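PDB 2VSH: 2-c-methyl-d-erythritol 4-phosphate cytidylyltransferase from Streptococcus pneumoniae, which transfers the cytidylyl group of CTP to D-ribitol 5-phosphate, making the CDP-ribitol used for teichoic acid precursors. Local coordinates for residues A[31-36]-A[115-120]; A[93-98]-A[178-183]; A[218-221]-A[225-228]. All coordinates share one frame; numbering follows the deposited sequence. Where two conformers were deposited one is given.

Interaction 1: A[31-36]-A[115-120]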
loop_
_atom_site.group_PDB
_atom_site.type_symbol
_atom_site.label_atom_id
_atom_site.label_comp_id
_atom_site.label_asym_id
_atom_site.label_seq_id
_atom_site.Cartn_x
_atom_site.Cartn_y
_atom_site.Cartn_z
ATOM N N ARG A 31 9.404 -23.886 -8.682
ATOM C CA ARG A 31 10.619 -23.174 -9.086
ATOM C C ARG A 31 10.806 -21.929 -8.227
ATOM O O ARG A 31 9.809 -21.327 -7.816
ATOM C CB ARG A 31 10.512 -22.768 -10.559
ATOM C CG ARG A 31 10.900 -23.900 -11.493
ATOM C CD ARG A 31 10.126 -23.931 -12.804
ATOM N NE ARG A 31 9.632 -22.628 -13.232
ATOM C CZ ARG A 31 8.344 -22.361 -13.424
ATOM N NH1 ARG A 31 7.427 -23.302 -13.221
ATOM N NH2 ARG A 31 7.968 -21.158 -13.822
ATOM N N PRO A 32 12.074 -21.542 -7.955
ATOM C CA PRO A 32 12.348 -20.350 -7.147
ATOM C C PRO A 32 11.742 -19.107 -7.765
ATOM O O PRO A 32 11.709 -18.970 -9.000
ATOM C CB PRO A 32 13.883 -20.222 -7.171
ATOM C CG PRO A 32 14.389 -21.575 -7.532
ATOM C CD PRO A 32 13.315 -22.199 -8.404
ATOM N N ILE A 33 11.285 -18.195 -6.914
ATOM C CA ILE A 33 10.714 -16.934 -7.388
ATOM C C ILE A 33 11.612 -16.258 -8.420
ATOM O O ILE A 33 11.126 -15.790 -9.471
ATOM C CB ILE A 33 10.364 -15.979 -6.197
ATOM C CG1 ILE A 33 9.195 -16.570 -5.392
ATOM C CG2 ILE A 33 9.985 -14.574 -6.724
ATOM C CD1 ILE A 33 9.003 -15.997 -3.970
ATOM N N LEU A 34 12.919 -16.214 -8.143
ATOM C CA LEU A 34 13.874 -15.590 -9.059
ATOM C C LEU A 34 13.789 -16.176 -10.467
ATOM O O LEU A 34 13.894 -15.451 -11.463
ATOM C CB LEU A 34 15.315 -15.734 -8.534
ATOM C CG LEU A 34 16.428 -15.223 -9.457
ATOM C CD1 LEU A 34 16.325 -13.703 -9.748
ATOM C CD2 LEU A 34 17.809 -15.589 -8.913
ATOM N N ILE A 35 13.611 -17.490 -10.531
ATOM C CA ILE A 35 13.529 -18.208 -11.811
ATOM C C ILE A 35 12.273 -17.818 -12.604
ATOM O O ILE A 35 12.360 -17.575 -13.814
ATOM C CB ILE A 35 13.632 -19.728 -11.606
ATOM C CG1 ILE A 35 15.048 -20.112 -11.129
ATOM C CG2 ILE A 35 13.221 -20.492 -12.882
ATOM C CD1 ILE A 35 16.213 -19.681 -12.087
ATOM N N HIS A 36 11.130 -17.762 -11.914
ATOM C CA HIS A 36 9.871 -17.307 -12.508
ATOM C C HIS A 36 10.069 -15.952 -13.172
ATOM O O HIS A 36 9.590 -15.711 -14.291
ATOM C CB HIS A 36 8.792 -17.132 -11.439
ATOM C CG HIS A 36 8.220 -18.409 -10.926
ATOM N ND1 HIS A 36 7.219 -19.090 -11.582
ATOM C CD2 HIS A 36 8.488 -19.120 -9.806
ATOM C CE1 HIS A 36 6.910 -20.178 -10.900
ATOM N NE2 HIS A 36 7.662 -20.217 -9.817
ATOM N N VAL A 115 11.653 -10.232 -6.970
ATOM C CA VAL A 115 10.462 -10.749 -6.271
ATOM C C VAL A 115 9.135 -10.260 -6.851
ATOM O O VAL A 115 8.083 -10.305 -6.194
ATOM C CB VAL A 115 10.511 -10.466 -4.761
ATOM C CG1 VAL A 115 11.579 -11.340 -4.092
ATOM C CG2 VAL A 115 10.721 -8.945 -4.490
ATOM N N ARG A 116 9.191 -9.811 -8.091
ATOM C CA ARG A 116 7.994 -9.488 -8.855
ATOM C C ARG A 116 7.846 -10.469 -10.032
ATOM O O ARG A 116 8.069 -10.090 -11.181
ATOM C CB ARG A 116 8.037 -8.051 -9.349
ATOM C CG ARG A 116 7.693 -7.007 -8.277
ATOM C CD ARG A 116 7.525 -5.634 -8.904
ATOM N NE ARG A 116 7.627 -4.573 -7.899
ATOM C CZ ARG A 116 6.597 -3.989 -7.292
ATOM N NH1 ARG A 116 5.357 -4.351 -7.562
ATOM N NH2 ARG A 116 6.812 -3.038 -6.395
ATOM N N PRO A 117 7.478 -11.738 -9.739
ATOM C CA PRO A 117 7.431 -12.756 -10.808
ATOM C C PRO A 117 6.246 -12.638 -11.776
ATOM O O PRO A 117 6.222 -13.361 -12.791
ATOM C CB PRO A 117 7.360 -14.077 -10.036
ATOM C CG PRO A 117 6.728 -13.730 -8.733
ATOM C CD PRO A 117 7.078 -12.288 -8.433
ATOM N N PHE A 118 5.288 -11.744 -11.490
ATOM C CA PHE A 118 4.065 -11.677 -12.306
ATOM C C PHE A 118 4.094 -10.583 -13.367
ATOM O O PHE A 118 3.052 -10.221 -13.926
ATOM C CB PHE A 118 2.823 -11.542 -11.426
ATOM C CG PHE A 118 2.684 -12.655 -10.432
ATOM C CD1 PHE A 118 2.401 -13.954 -10.857
ATOM C CD2 PHE A 118 2.843 -12.412 -9.075
ATOM C CE1 PHE A 118 2.292 -15.005 -9.929
ATOM C CE2 PHE A 118 2.726 -13.457 -8.138
ATOM C CZ PHE A 118 2.442 -14.743 -8.573
ATOM N N ILE A 119 5.292 -10.079 -13.649
ATOM C CA ILE A 119 5.493 -9.139 -14.749
ATOM C C ILE A 119 5.107 -9.872 -16.028
ATOM O O ILE A 119 5.267 -11.091 -16.123
ATOM C CB ILE A 119 6.976 -8.648 -14.797
ATOM C CG1 ILE A 119 7.192 -7.585 -15.900
ATOM C CG2 ILE A 119 7.947 -9.865 -14.872
ATOM C CD1 ILE A 119 8.617 -7.081 -16.018
ATOM N N THR A 120 4.597 -9.127 -17.010
ATOM C CA THR A 120 4.143 -9.692 -18.266
ATOM C C THR A 120 4.972 -9.100 -19.411
ATOM O O THR A 120 5.615 -8.058 -19.253
ATOM C CB THR A 120 2.652 -9.360 -18.505
ATOM O OG1 THR A 120 2.498 -7.938 -18.619
ATOM C CG2 THR A 120 1.746 -9.901 -17.364
#
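Val115 meets Ile33 through its backbone as much as through its side chain: Ile33 CG2 stands 3.9 Å from Val115 CA, while Val115 CG1 is only loosely apposed to the same methyl at 4.5 Å. Next in the loop, Pro117 supplies the broader surface, its ring lying obliquely against the isoleucine with CG 3.9 Å from Ile33 CG2. That one methyl thus touches both residues, placed there because CG2 is anti to the backbone N of Ile33, with CG1 (chi1 -68°) turned back beside it. Next to CG on the same ring, Pro117 CB abuts His36 CB at 3.7 Å. Only the root of His36 takes part; its imidazole leads away, and NE2 hydrogen-bonds Leu28 O. Pro117 is the second residue of a type I turn running from Arg116 to Ile119. No hydrogen bond joins the two segments, but Lys40 NZ, one turn further along the helix, binds Pro117 O. Evidence for the setting is topological: the start of helix 33-42 is held against the loop that follows strand 108-113, whose first residue, Ser114, probably binds CTP, so the contact lies beside the nucleotide site, consistent with a GT-A-like cytidylyltransferase.

Interaction 2: A[93-98]-A[178-183]. With CA (calcium ion), chain C.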
loop_
_atom_site.group_PDB
_atom_site.type_symbol
_atom_site.label_atom_id
_atom_site.label_comp_id
_atom_site.label_asym_id
_atom_site.label_seq_id
_atom_site.Cartn_x
_atom_site.Cartn_y
_atom_site.Cartn_z
ATOM N N ILE A 93 25.050 -3.736 -12.251
ATOM C CA ILE A 93 24.431 -4.337 -13.441
ATOM C C ILE A 93 24.917 -3.650 -14.724
ATOM O O ILE A 93 25.315 -4.326 -15.688
ATOM C CB ILE A 93 22.867 -4.359 -13.311
ATOM C CG1 ILE A 93 22.457 -5.464 -12.326
ATOM C CG2 ILE A 93 22.175 -4.590 -14.671
ATOM C CD1 ILE A 93 21.009 -5.376 -11.797
ATOM N N ILE A 94 24.913 -2.314 -14.714
ATOM C CA ILE A 94 25.315 -1.543 -15.885
ATOM C C ILE A 94 26.796 -1.804 -16.193
ATOM O O ILE A 94 27.179 -1.933 -17.361
ATOM C CB ILE A 94 25.001 -0.045 -15.701
ATOM C CG1 ILE A 94 23.479 0.180 -15.715
ATOM C CG2 ILE A 94 25.697 0.803 -16.772
ATOM C CD1 ILE A 94 23.042 1.570 -15.284
ATOM N N GLU A 95 27.611 -1.914 -15.144
ATOM C CA GLU A 95 29.034 -2.232 -15.300
ATOM C C GLU A 95 29.242 -3.598 -15.961
ATOM O O GLU A 95 30.087 -3.733 -16.851
ATOM C CB GLU A 95 29.780 -2.127 -13.960
ATOM C CG GLU A 95 29.972 -0.680 -13.507
ATOM C CD GLU A 95 30.618 -0.544 -12.139
ATOM O OE1 GLU A 95 31.217 0.509 -11.899
ATOM O OE2 GLU A 95 30.533 -1.478 -11.303
ATOM N N ALA A 96 28.476 -4.596 -15.524
ATOM C CA ALA A 96 28.513 -5.947 -16.108
ATOM C C ALA A 96 28.089 -5.930 -17.583
ATOM O O ALA A 96 28.696 -6.591 -18.425
ATOM C CB ALA A 96 27.624 -6.892 -15.309
ATOM N N ILE A 97 27.043 -5.165 -17.879
ATOM C CA ILE A 97 26.616 -4.924 -19.254
ATOM C C ILE A 97 27.741 -4.313 -20.099
ATOM O O ILE A 97 28.016 -4.777 -21.219
ATOM C CB ILE A 97 25.387 -3.987 -19.293
ATOM C CG1 ILE A 97 24.143 -4.701 -18.765
ATOM C CG2 ILE A 97 25.150 -3.464 -20.721
ATOM C CD1 ILE A 97 22.939 -3.786 -18.541
ATOM N N ASP A 98 28.391 -3.276 -19.557
ATOM C CA ASP A 98 29.482 -2.573 -20.252
ATOM C C ASP A 98 30.650 -3.531 -20.524
ATOM O O ASP A 98 31.306 -3.439 -21.548
ATOM C CB ASP A 98 29.919 -1.367 -19.404
ATOM C CG ASP A 98 30.841 -0.419 -20.127
ATOM O OD1 ASP A 98 30.597 -0.072 -21.307
ATOM O OD2 ASP A 98 31.815 0.040 -19.489
ATOM N N ASP A 178 22.760 7.263 -19.103
ATOM C CA ASP A 178 21.988 8.280 -18.404
ATOM C C ASP A 178 21.931 8.024 -16.902
ATOM O O ASP A 178 22.165 8.945 -16.112
ATOM C CB ASP A 178 20.570 8.390 -18.957
ATOM C CG ASP A 178 20.505 9.172 -20.257
ATOM O OD1 ASP A 178 21.575 9.527 -20.811
ATOM O OD2 ASP A 178 19.379 9.422 -20.717
ATOM N N PHE A 179 21.631 6.789 -16.502
ATOM C CA PHE A 179 21.642 6.457 -15.080
ATOM C C PHE A 179 23.028 6.674 -14.466
ATOM O O PHE A 179 23.136 7.239 -13.381
ATOM C CB PHE A 179 21.176 5.021 -14.822
ATOM C CG PHE A 179 21.273 4.611 -13.381
ATOM C CD1 PHE A 179 22.459 4.072 -12.877
ATOM C CD2 PHE A 179 20.188 4.782 -12.518
ATOM C CE1 PHE A 179 22.562 3.690 -11.546
ATOM C CE2 PHE A 179 20.280 4.402 -11.180
ATOM C CZ PHE A 179 21.470 3.865 -10.690
ATOM N N MET A 180 24.077 6.208 -15.144
ATOM C CA MET A 180 25.438 6.386 -14.631
ATOM C C MET A 180 25.810 7.842 -14.412
ATOM O O MET A 180 26.298 8.200 -13.342
ATOM C CB MET A 180 26.478 5.695 -15.521
ATOM C CG MET A 180 26.268 4.191 -15.621
ATOM S SD MET A 180 26.577 3.297 -14.076
ATOM C CE MET A 180 28.343 3.007 -14.219
ATOM N N ASP A 181 25.582 8.679 -15.425
ATOM C CA ASP A 181 25.858 10.100 -15.316
ATOM C C ASP A 181 25.138 10.791 -14.146
ATOM O O ASP A 181 25.762 11.516 -13.377
ATOM C CB ASP A 181 25.549 10.798 -16.648
ATOM C CG ASP A 181 26.516 10.392 -17.753
ATOM O OD1 ASP A 181 27.579 9.818 -17.419
ATOM O OD2 ASP A 181 26.227 10.643 -18.944
ATOM N N LEU A 182 23.836 10.558 -14.013
ATOM C CA LEU A 182 23.044 11.216 -12.973
ATOM C C LEU A 182 23.364 10.696 -11.575
ATOM O O LEU A 182 23.497 11.475 -10.635
ATOM C CB LEU A 182 21.554 11.034 -13.248
ATOM C CG LEU A 182 20.991 11.720 -14.484
ATOM C CD1 LEU A 182 19.509 11.467 -14.497
ATOM C CD2 LEU A 182 21.312 13.232 -14.482
ATOM N N TYR A 183 23.456 9.373 -11.446
ATOM C CA TYR A 183 23.797 8.739 -10.176
ATOM C C TYR A 183 25.181 9.150 -9.720
ATOM O O TYR A 183 25.402 9.373 -8.529
ATOM C CB TYR A 183 23.719 7.226 -10.331
ATOM C CG TYR A 183 24.042 6.430 -9.085
ATOM C CD1 TYR A 183 23.177 6.425 -7.994
ATOM C CD2 TYR A 183 25.205 5.667 -9.010
ATOM C CE1 TYR A 183 23.470 5.683 -6.856
ATOM C CE2 TYR A 183 25.498 4.914 -7.869
ATOM C CZ TYR A 183 24.632 4.934 -6.805
ATOM O OH TYR A 183 24.929 4.191 -5.681
HETATM CA CA CA C . 32.444 1.765 -21.161
HETATM O O HOH W 1 30.571 3.089 -20.302
HETATM O O HOH W 2 33.960 0.137 -22.208
#
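The Phe179 ring receives Ile94 CD1 at a slant, neither squarely over a face nor squarely at an edge, with CD1 of the isoleucine 3.5 Å from CD1 of the phenylalanine. One face carries Tyr183 CB, from the next turn of the same helix, 3.9 Å above the ring plane and displaced toward the rim. Phe174 also meets this ring, the two planes inclined by only about 15°. Phe179 CG is anti to its backbone N (chi1 176°), which carries the ring toward helix 86-100.

Met180 makes the second part of the contact. It runs past Ile94 in the opposite direction, so that its CG lies 3.6 Å from Ile94 CG2 and its SD 3.8 Å from that same methyl. Bends at both chi2 and chi3 fold the thioether and bring CE, 4.1 Å away, to Glu95 CG; these two side chains cross at about a right angle on the exposed margin. Ile94 was modelled in two conformers, so its close approaches, the 3.5 Å one included, are certain only for the conformer described.

One turn beyond Ile94, Asp98 chelates a calcium ion through both carboxylate oxygens, OD1 at 2.6 Å and OD2 at 2.5 Å, with two waters as further ligands. The ion is bound by the 93-98 side alone. Asp98 OD1 also accepts the Leu103 backbone N-H.

The segment axes approach to 11.3 Å and cross at -133°, a wide separation bridged by long side chains without any hydrogen bond. Such packing joins two connecting helices of the mixed alpha/beta fold. Helix 86-100 begins within the run 83-89 that probably binds CTP, and Phe179 touches Asn87 there, so the contact adjoins the probable nucleotide site of a GT-A-type transferase.

Interaction 3: A[218-221]-A[225-228]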
loop_
_atom_site.group_PDB
_atom_site.type_symbol
_atom_site.label_atom_id
_atom_site.label_comp_id
_atom_site.label_asym_id
_atom_site.label_seq_id
_atom_site.Cartn_x
_atom_site.Cartn_y
_atom_site.Cartn_z
ATOM N N LEU A 218 2.448 -8.154 -8.091
ATOM C CA LEU A 218 2.785 -8.250 -6.671
ATOM C C LEU A 218 4.294 -8.294 -6.413
ATOM O O LEU A 218 5.028 -8.968 -7.126
ATOM C CB LEU A 218 2.112 -9.509 -6.069
ATOM C CG LEU A 218 2.354 -9.929 -4.609
ATOM C CD1 LEU A 218 1.671 -8.997 -3.603
ATOM C CD2 LEU A 218 1.885 -11.356 -4.356
ATOM N N LYS A 219 4.732 -7.564 -5.390
ATOM C CA LYS A 219 6.076 -7.668 -4.860
ATOM C C LYS A 219 6.039 -8.634 -3.670
ATOM O O LYS A 219 5.320 -8.398 -2.702
ATOM C CB LYS A 219 6.592 -6.296 -4.428
ATOM C CG LYS A 219 8.061 -6.293 -4.073
ATOM C CD LYS A 219 8.564 -4.918 -3.666
ATOM C CE LYS A 219 10.077 -4.891 -3.771
ATOM N NZ LYS A 219 10.628 -3.680 -3.137
ATOM N N ILE A 220 6.782 -9.733 -3.758
ATOM C CA ILE A 220 6.720 -10.751 -2.702
ATOM C C ILE A 220 7.750 -10.395 -1.635
ATOM O O ILE A 220 8.922 -10.717 -1.768
ATOM C CB ILE A 220 6.908 -12.196 -3.247
ATOM C CG1 ILE A 220 5.871 -12.486 -4.336
ATOM C CG2 ILE A 220 6.805 -13.219 -2.106
ATOM C CD1 ILE A 220 6.177 -13.703 -5.205
ATOM N N THR A 221 7.283 -9.695 -0.601
ATOM C CA THR A 221 8.133 -9.182 0.472
ATOM C C THR A 221 7.889 -9.940 1.776
ATOM O O THR A 221 8.831 -10.388 2.422
ATOM C CB THR A 221 7.853 -7.656 0.696
ATOM O OG1 THR A 221 8.354 -6.924 -0.427
ATOM C CG2 THR A 221 8.520 -7.145 1.956
ATOM N N ASP A 225 2.530 -11.863 1.466
ATOM C CA ASP A 225 2.685 -11.718 0.008
ATOM C C ASP A 225 2.923 -13.074 -0.643
ATOM O O ASP A 225 2.416 -13.344 -1.730
ATOM C CB ASP A 225 3.833 -10.779 -0.342
ATOM C CG ASP A 225 3.609 -9.386 0.160
ATOM O OD1 ASP A 225 2.434 -8.992 0.304
ATOM O OD2 ASP A 225 4.600 -8.691 0.421
ATOM N N LEU A 226 3.699 -13.915 0.037
ATOM C CA LEU A 226 3.987 -15.272 -0.412
ATOM C C LEU A 226 2.699 -16.097 -0.558
ATOM O O LEU A 226 2.536 -16.824 -1.545
ATOM C CB LEU A 226 4.923 -15.965 0.587
ATOM C CG LEU A 226 6.032 -16.933 0.143
ATOM C CD1 LEU A 226 6.193 -18.022 1.188
ATOM C CD2 LEU A 226 5.820 -17.546 -1.251
ATOM N N LYS A 227 1.807 -15.988 0.431
ATOM C CA LYS A 227 0.498 -16.662 0.412
ATOM C C LYS A 227 -0.343 -16.202 -0.775
ATOM O O LYS A 227 -0.948 -17.013 -1.467
ATOM C CB LYS A 227 -0.295 -16.357 1.680
ATOM C CG LYS A 227 0.340 -16.739 2.990
ATOM C CD LYS A 227 -0.663 -16.415 4.110
ATOM C CE LYS A 227 -0.081 -16.702 5.486
ATOM N NZ LYS A 227 -1.064 -16.335 6.551
ATOM N N ILE A 228 -0.377 -14.889 -0.992
ATOM C CA ILE A 228 -1.070 -14.313 -2.137
ATOM C C ILE A 228 -0.480 -14.905 -3.433
ATOM O O ILE A 228 -1.214 -15.479 -4.235
ATOM C CB ILE A 228 -1.031 -12.763 -2.113
ATOM C CG1 ILE A 228 -1.767 -12.240 -0.871
ATOM C CG2 ILE A 228 -1.684 -12.181 -3.375
ATOM C CD1 ILE A 228 -1.437 -10.787 -0.520
#
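Ile220 and Asp225 bring their CA atoms within 5.0 Å as the loop 218-221, extended through Ile220, turns into helix 223-232, so the helix's first turn folds back over the loop that leads into it. Asp225 carries the polar part. Its OD2 accepts Thr221 N at 3.0 Å with an N-H...O angle of 151°, using the anti lone pair, and also takes the N-H of Thr222. Two backbone donors therefore grip one oxygen, which should hold the carboxylate in place and favour its ionised form. Lys219 O stands 3.2 Å from OD2, but both are acceptors, so this proximity is not a bond and may be mildly unfavourable. Thr222 is the residue just before helix 223-232 and Asp225 its third residue, so the bond to Thr222 N is the N3-side-chain-to-N-cap-backbone half of a capping box.

The remaining contacts are van der Waals, with methyls set against helix backbone and side chains. Leu218, its CG swung opposite the amide N (chi1 176°), reaches across so that CD2 lies 3.3 Å from Asp225 O and 3.8 Å from Ile228 CG2, crossing Ile228 at about a right angle. On another flank, Ile220 CG2 settles against the backbone of Leu226, 3.8 Å from its N. Beyond the contact, Ile228 packs on Ile228 of the second subunit, and Lys227 NZ hydrogen-bonds Ser231 OG of that subunit.

Interactions 1 and 3 are neighbours, their centres about 11 Å apart: Ile220 N probably bonds Val115 O at 2.8 Å, and Pro117 CG packs on Ile220 CD1 at 3.6 Å. The loop 115-120 is thus flanked by helix 33-42 and by the loop before the C-terminal helix. Interaction 2 lies on the opposite side of the chain's centre, about 24 Å (centre to centre) from interaction 1, and touches neither. Chemistry follows position. The buried interaction 1 and the partly buried interaction 2 are apolar across their segments, the latter acquiring calcium only at its margin; interaction 3, at the surface beside the second subunit, alone has a cross-segment hydrogen bond.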